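Local coordinates for protein putative arsenate reductase (Streptococcus mutans UA159, PDB 3FZ4) that probably works as a thiol-dependent reductase of the ArsC family, possibly reducing arsenate, at residues G53-L56 against K57-F60; Q78-L81 against D82-A85; I106-G110 against Y111-Y115. The protein carries 1 engineered substitution. All coordinates share one frame; numbering follows the deposited sequence.

Overall arrangement
Three local contacts spread across an ArsC-type variant of the thioredoxin fold. Contact 1 (53-60), a loop turn after helix 42-51, sits between the other two. Towards contact 2 (78-85), the start of helix 81-90, it sends L56, whose CD1 packs 3.6 Å from CB of A84; their centres are 11 Å apart. Towards contact 3 (106-115), where edge strand 105-109 runs into a loop, L54 and F59 cover I109, with L54 CD1 3.5 Å from I109 CD1. Contacts 2 and 3 do not touch, their nearest atoms being about 12 Å apart. Contact 3 carries the sodium ion, and its Y115 side chain lies near the C13-C16 disulfide.

Contact 1. Residues G53-L56 against K57-F60; sequences GLEL and KKFF
F59 and F60 both set CG anti to their own carbonyl carbon (chi1 -70° and -76°), which carries the two rings back past the residues just before them in the chain. The F59 ring presents its edge to the carbonyl oxygens of L54 and L56, both near the ring plane, while its CE2 lies 3.9 Å from L54 CB. F60 also offers an edge to L56 O, which is 3.4 Å from CD1; beyond it, CE1 meets the methyl CD1 of L56 at 3.7 Å. L56 O is thus edged by two rings while it accepts the amide of F59, N to O 3.0 Å. One residue earlier, K58 N bonds to E55 O with an N-H...O angle of 143°. These two i to i+3 bonds make a short 3-10 turn in the loop between helices 42-51 and 65-69. On the outer side of the turn, in the conformer described, one of two for E55, the side chains of E55 and K58 cross at about a right angle, their CG atoms 3.7 Å apart. The ends form a long salt bridge, OE2 to NZ 3.6 Å, which is doubtful as a lasting bond. F59 is buried against W48 and L49 of helix 42-51 and I109 of strand 105-109, whereas F60 reaches L88 on helix 81-90.

Contact 2. Residues Q78-L81 against D82-A85; sequences QLSL and DEAA
The E83 carboxylate is the flat group that meets S80: the backbone N-H of S80 approaches OE1 from above the carboxylate plane, 51° out of it, with N to OE1 2.9 Å. L79 CA lies 3.4 Å from the same oxygen. The bond from S80 N to E83 OE1 is half of a capping box at the start of helix 81-90, with S80 as the N-cap. The reciprocal half runs from E83 N to S80 OG, 3.0 Å long and nearly straight at 161°. The serine hydroxyl is brought to E83 N by a chi1 of 66°, which holds OG between its backbone N and carbonyl carbon. E83 sets CG anti to its carbonyl carbon and then runs out extended, so that its chain returns alongside S80 and CG comes 3.0 Å from OG, a tight approach. Together the two bonds tie backbone and side chain of each residue to the other, and the box gives the amides of S80 and E83 side-chain acceptors at the helix start.

Regular helical bonding starts immediately: A84 N donates to S80 O and A85 N to L81 O, both at 2.8 Å. A84 is buried against L49 and L56, and L81 also packs on L56 and on R46 and E50 of helix 42-51. D82 makes a long, weak ion pair with R46. L79 reaches across to the helix, its CD1 methyl 4.1 Å from A84 CB.

Contact 3. Residues I106-G110 against Y111-Y115; sequences IVQIG and YRTAY. With NA (sodium ion), chain B; FMT (formic acid), chain F.
Q108 is the second residue of a classic beta bulge in edge strand 105-109, V107 and Q108 both facing L100, and its side chain spans the following loop out to T113 and Y115. CB and CG each lie 3.9 Å from the sodium ion. With CG anti to the backbone N (chi1 -170°) and the chain extended beyond it, the amide is carried along the Y115 ring. CD sits at the edge of that ring, in its plane, and OE1 approaches CD1 of Y115 to 3.4 Å; the amide and ring planes are 73° apart. OE1 also accepts from a water that is held in turn by T113 OG1 and A114 O. At the tip, NE2 donates to T113 O at 3.0 Å, the acceptor lying nearly in the amide plane, and makes weaker bonds to G110 O and to a second water, which joins I109 O to R112 N. The Q108 amide thus links the strand to the loop, as does the sodium ion.

Y111 CE1 covers the centre of one face of the Y115 ring, and the Y111 hydroxyl is hydrogen-bonded to E22 OE1 on helix 14-26. The backbone oxygens of Q108 and G110 turn to the sodium ion; Y115 completes the three protein ligands, with OH 2.7 Å from the metal.

Contact 1. Residues G53-L56 against K57-F60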
loop_
_atom_site.group_PDB
_atom_site.type_symbol
_atom_site.label_atom_id
_atom_site.label_comp_id
_atom_site.label_asym_id
_atom_site.label_seq_id
_atom_site.Cartn_x
_atom_site.Cartn_y
_atom_site.Cartn_z
ATOM N N GLY A 53 4.777 -11.180 -6.368
ATOM C CA GLY A 53 6.138 -11.638 -6.167
ATOM C C GLY A 53 6.859 -10.921 -5.042
ATOM O O GLY A 53 8.026 -11.194 -4.783
ATOM N N LEU A 54 6.176 -10.007 -4.354
ATOM C CA LEU A 54 6.792 -9.226 -3.280
ATOM C C LEU A 54 6.604 -9.957 -1.973
ATOM O O LEU A 54 5.533 -10.542 -1.738
ATOM C CB LEU A 54 6.187 -7.817 -3.232
ATOM C CG LEU A 54 6.280 -7.007 -4.538
ATOM C CD1 LEU A 54 5.446 -5.738 -4.451
ATOM C CD2 LEU A 54 7.734 -6.708 -4.920
ATOM N N GLU A 55 7.616 -9.935 -1.109
ATOM C CA GLU A 55 7.535 -10.616 0.183
ATOM C C GLU A 55 6.471 -9.959 1.079
ATOM O O GLU A 55 6.220 -8.743 1.000
ATOM C CB GLU A 55 8.904 -10.663 0.880
ATOM C CG GLU A 55 9.337 -9.407 1.630
ATOM C CD GLU A 55 10.742 -9.525 2.253
ATOM O OE1 GLU A 55 10.867 -9.598 3.498
ATOM O OE2 GLU A 55 11.731 -9.555 1.493
ATOM N N LEU A 56 5.856 -10.757 1.938
ATOM C CA LEU A 56 4.746 -10.326 2.767
ATOM C C LEU A 56 5.044 -9.076 3.572
ATOM O O LEU A 56 4.219 -8.169 3.656
ATOM C CB LEU A 56 4.309 -11.469 3.705
ATOM C CG LEU A 56 3.150 -11.185 4.658
ATOM C CD1 LEU A 56 1.902 -10.798 3.860
ATOM C CD2 LEU A 56 2.857 -12.422 5.531
ATOM N N LYS A 57 6.234 -9.002 4.160
ATOM C CA LYS A 57 6.546 -7.899 5.037
ATOM C C LYS A 57 6.556 -6.548 4.302
ATOM O O LYS A 57 6.333 -5.503 4.909
ATOM C CB LYS A 57 7.890 -8.182 5.689
ATOM C CG LYS A 57 8.195 -7.253 6.796
ATOM C CD LYS A 57 9.633 -7.417 7.247
ATOM C CE LYS A 57 9.873 -6.640 8.508
ATOM N NZ LYS A 57 11.325 -6.459 8.768
ATOM N N LYS A 58 6.786 -6.585 2.984
ATOM C CA LYS A 58 6.806 -5.364 2.189
ATOM C C LYS A 58 5.452 -4.642 2.160
ATOM O O LYS A 58 5.380 -3.456 1.844
ATOM C CB LYS A 58 7.288 -5.622 0.767
ATOM C CG LYS A 58 8.778 -5.865 0.716
ATOM C CD LYS A 58 9.272 -6.218 -0.673
ATOM C CE LYS A 58 10.782 -5.960 -0.803
ATOM N NZ LYS A 58 11.530 -6.054 0.504
ATOM N N PHE A 59 4.377 -5.366 2.466
ATOM C CA PHE A 59 3.062 -4.770 2.506
ATOM C C PHE A 59 2.679 -4.148 3.831
ATOM O O PHE A 59 1.625 -3.520 3.918
ATOM C CB PHE A 59 2.015 -5.827 2.134
ATOM C CG PHE A 59 2.069 -6.223 0.673
ATOM C CD1 PHE A 59 1.270 -5.573 -0.270
ATOM C CD2 PHE A 59 2.934 -7.251 0.255
ATOM C CE1 PHE A 59 1.336 -5.922 -1.602
ATOM C CE2 PHE A 59 2.991 -7.608 -1.078
ATOM C CZ PHE A 59 2.197 -6.954 -2.000
ATOM N N PHE A 60 3.496 -4.336 4.862
ATOM C CA PHE A 60 3.177 -3.829 6.174
ATOM C C PHE A 60 3.901 -2.554 6.532
ATOM O O PHE A 60 5.068 -2.327 6.154
ATOM C CB PHE A 60 3.524 -4.861 7.246
ATOM C CG PHE A 60 2.532 -5.996 7.315
ATOM C CD1 PHE A 60 2.609 -7.064 6.401
ATOM C CD2 PHE A 60 1.512 -5.980 8.269
ATOM C CE1 PHE A 60 1.667 -8.108 6.447
ATOM C CE2 PHE A 60 0.570 -7.014 8.322
ATOM C CZ PHE A 60 0.660 -8.081 7.421
#

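Contact 2. Residues Q78-L81 against D82-A85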
loop_
_atom_site.group_PDB
_atom_site.type_symbol
_atom_site.label_atom_id
_atom_site.label_comp_id
_atom_site.label_asym_id
_atom_site.label_seq_id
_atom_site.Cartn_x
_atom_site.Cartn_y
_atom_site.Cartn_z
ATOM N N GLN A 78 4.164 -16.654 10.670
ATOM C CA GLN A 78 3.147 -17.668 10.918
ATOM C C GLN A 78 1.865 -17.452 10.126
ATOM O O GLN A 78 1.036 -18.350 10.063
ATOM C CB GLN A 78 2.846 -17.780 12.417
ATOM C CG GLN A 78 4.096 -18.086 13.249
ATOM C CD GLN A 78 3.828 -18.045 14.730
ATOM O OE1 GLN A 78 3.686 -16.967 15.327
ATOM N NE2 GLN A 78 3.753 -19.226 15.342
ATOM N N LEU A 79 1.701 -16.274 9.522
ATOM C CA LEU A 79 0.422 -15.917 8.907
ATOM C C LEU A 79 0.289 -16.550 7.554
ATOM O O LEU A 79 1.208 -16.488 6.771
ATOM C CB LEU A 79 0.306 -14.402 8.709
ATOM C CG LEU A 79 0.298 -13.472 9.912
ATOM C CD1 LEU A 79 0.374 -12.025 9.423
ATOM C CD2 LEU A 79 -0.911 -13.679 10.780
ATOM N N SER A 80 -0.885 -17.094 7.250
ATOM C CA SER A 80 -1.195 -17.424 5.878
ATOM C C SER A 80 -1.483 -16.120 5.122
ATOM O O SER A 80 -1.721 -15.068 5.730
ATOM C CB SER A 80 -2.421 -18.325 5.805
ATOM O OG SER A 80 -3.553 -17.611 6.239
ATOM N N LEU A 81 -1.486 -16.198 3.799
ATOM C CA LEU A 81 -1.797 -15.015 3.031
ATOM C C LEU A 81 -3.280 -14.588 3.209
ATOM O O LEU A 81 -3.577 -13.381 3.257
ATOM C CB LEU A 81 -1.411 -15.187 1.573
ATOM C CG LEU A 81 0.093 -15.337 1.279
ATOM C CD1 LEU A 81 0.314 -15.345 -0.211
ATOM C CD2 LEU A 81 0.979 -14.272 1.942
ATOM N N ASP A 82 -4.215 -15.536 3.375
ATOM C CA ASP A 82 -5.593 -15.139 3.728
ATOM C C ASP A 82 -5.630 -14.384 5.067
ATOM O O ASP A 82 -6.300 -13.361 5.185
ATOM C CB ASP A 82 -6.511 -16.367 3.769
ATOM C CG ASP A 82 -7.933 -16.030 4.215
ATOM O OD1 ASP A 82 -8.647 -15.376 3.440
ATOM O OD2 ASP A 82 -8.312 -16.413 5.345
ATOM N N GLU A 83 -4.908 -14.897 6.072
ATOM C CA GLU A 83 -4.840 -14.262 7.390
ATOM C C GLU A 83 -4.220 -12.860 7.248
ATOM O O GLU A 83 -4.733 -11.896 7.819
ATOM C CB GLU A 83 -4.006 -15.136 8.342
ATOM C CG GLU A 83 -4.743 -16.424 8.734
ATOM C CD GLU A 83 -3.855 -17.486 9.403
ATOM O OE1 GLU A 83 -2.624 -17.302 9.547
ATOM O OE2 GLU A 83 -4.416 -18.538 9.808
ATOM N N ALA A 84 -3.121 -12.748 6.500
ATOM C CA ALA A 84 -2.428 -11.465 6.341
ATOM C C ALA A 84 -3.332 -10.474 5.601
ATOM O O ALA A 84 -3.416 -9.301 5.984
ATOM C CB ALA A 84 -1.160 -11.670 5.604
ATOM N N ALA A 85 -4.018 -10.930 4.547
ATOM C CA ALA A 85 -4.889 -10.020 3.791
ATOM C C ALA A 85 -6.024 -9.491 4.668
ATOM O O ALA A 85 -6.382 -8.320 4.570
ATOM C CB ALA A 85 -5.466 -10.725 2.586
#

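Contact 3. Residues I106-G110 against Y111-Y115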
loop_
_atom_site.group_PDB
_atom_site.type_symbol
_atom_site.label_atom_id
_atom_site.label_comp_id
_atom_site.label_asym_id
_atom_site.label_seq_id
_atom_site.Cartn_x
_atom_site.Cartn_y
_atom_site.Cartn_z
ATOM N N ILE A 106 -1.040 -4.068 -7.987
ATOM C CA ILE A 106 -0.076 -3.266 -7.251
ATOM C C ILE A 106 1.109 -3.013 -8.178
ATOM O O ILE A 106 1.667 -3.969 -8.771
ATOM C CB ILE A 106 0.356 -3.955 -5.891
ATOM C CG1 ILE A 106 1.269 -3.028 -5.088
ATOM C CG2 ILE A 106 0.978 -5.333 -6.097
ATOM C CD1 ILE A 106 0.570 -1.768 -4.559
ATOM N N VAL A 107 1.508 -1.741 -8.313
ATOM C CA VAL A 107 2.688 -1.430 -9.140
ATOM C C VAL A 107 3.823 -0.787 -8.391
ATOM O O VAL A 107 4.952 -0.850 -8.862
ATOM C CB VAL A 107 2.401 -0.608 -10.429
ATOM C CG1 VAL A 107 1.458 -1.381 -11.333
ATOM C CG2 VAL A 107 1.850 0.776 -10.130
ATOM N N GLN A 108 3.554 -0.175 -7.237
ATOM C CA GLN A 108 4.647 0.306 -6.403
ATOM C C GLN A 108 4.199 0.426 -4.966
ATOM O O GLN A 108 3.153 1.043 -4.699
ATOM C CB GLN A 108 5.234 1.640 -6.874
ATOM C CG GLN A 108 6.530 1.991 -6.118
ATOM C CD GLN A 108 7.294 3.114 -6.757
ATOM O OE1 GLN A 108 7.344 3.215 -7.983
ATOM N NE2 GLN A 108 7.917 3.946 -5.948
ATOM N N ILE A 109 4.979 -0.149 -4.044
ATOM C CA ILE A 109 4.746 0.028 -2.605
ATOM C C ILE A 109 5.785 1.009 -2.069
ATOM O O ILE A 109 6.975 0.861 -2.350
ATOM C CB ILE A 109 4.904 -1.324 -1.822
ATOM C CG1 ILE A 109 3.996 -2.435 -2.357
ATOM C CG2 ILE A 109 4.661 -1.107 -0.343
ATOM C CD1 ILE A 109 4.322 -3.818 -1.735
ATOM N N GLY A 110 5.362 1.985 -1.267
ATOM C CA GLY A 110 6.277 2.981 -0.722
ATOM C C GLY A 110 6.808 3.925 -1.798
ATOM O O GLY A 110 6.290 3.993 -2.938
ATOM N N TYR A 111 7.854 4.657 -1.467
ATOM C CA TYR A 111 8.344 5.692 -2.369
ATOM C C TYR A 111 9.879 5.743 -2.316
ATOM O O TYR A 111 10.485 6.759 -2.004
ATOM C CB TYR A 111 7.679 7.046 -2.053
ATOM C CG TYR A 111 7.855 8.056 -3.152
ATOM C CD1 TYR A 111 7.363 7.833 -4.420
ATOM C CD2 TYR A 111 8.522 9.247 -2.909
ATOM C CE1 TYR A 111 7.537 8.789 -5.446
ATOM C CE2 TYR A 111 8.674 10.186 -3.902
ATOM C CZ TYR A 111 8.201 9.943 -5.172
ATOM O OH TYR A 111 8.369 10.905 -6.139
ATOM N N ARG A 112 10.497 4.605 -2.597
ATOM C CA ARG A 112 11.965 4.511 -2.621
ATOM C C ARG A 112 12.554 4.973 -3.922
ATOM O O ARG A 112 13.736 5.320 -3.965
ATOM C CB ARG A 112 12.422 3.073 -2.399
ATOM C CG ARG A 112 11.992 2.539 -1.097
ATOM C CD ARG A 112 12.634 1.196 -0.801
ATOM N NE ARG A 112 14.000 1.260 -0.194
ATOM C CZ ARG A 112 15.136 1.033 -0.867
ATOM N NH1 ARG A 112 15.112 0.691 -2.156
ATOM N NH2 ARG A 112 16.303 1.086 -0.248
ATOM N N THR A 113 11.745 4.966 -4.984
ATOM C CA THR A 113 12.167 5.328 -6.330
ATOM C C THR A 113 11.053 6.188 -6.933
ATOM O O THR A 113 9.888 6.052 -6.568
ATOM C CB THR A 113 12.409 4.089 -7.228
ATOM O OG1 THR A 113 11.235 3.276 -7.191
ATOM C CG2 THR A 113 13.595 3.268 -6.733
ATOM N N ALA A 114 11.399 7.060 -7.867
ATOM C CA ALA A 114 10.432 7.977 -8.509
ATOM C C ALA A 114 9.424 7.203 -9.357
ATOM O O ALA A 114 9.787 6.248 -10.065
ATOM C CB ALA A 114 11.202 8.949 -9.385
ATOM N N TYR A 115 8.162 7.636 -9.326
ATOM C CA TYR A 115 7.125 6.995 -10.116
ATOM C C TYR A 115 7.411 7.077 -11.613
ATOM O O TYR A 115 6.963 6.216 -12.378
ATOM C CB TYR A 115 5.777 7.641 -9.831
ATOM C CG TYR A 115 5.145 7.281 -8.512
ATOM C CD1 TYR A 115 5.459 6.086 -7.842
ATOM C CD2 TYR A 115 4.198 8.136 -7.956
ATOM C CE1 TYR A 115 4.824 5.763 -6.658
ATOM C CE2 TYR A 115 3.530 7.778 -6.808
ATOM C CZ TYR A 115 3.845 6.599 -6.160
ATOM O OH TYR A 115 3.152 6.302 -5.009
HETATM NA NA NA B . 3.755 3.865 -4.039
HETATM C C FMT F . -1.331 -8.254 -8.701
HETATM O O1 FMT F . -1.130 -7.108 -8.261
HETATM O O2 FMT F . -2.404 -8.887 -8.609
HETATM O O HOH W 1 9.086 2.357 -3.501
HETATM O O HOH W 2 9.635 3.656 -9.332
#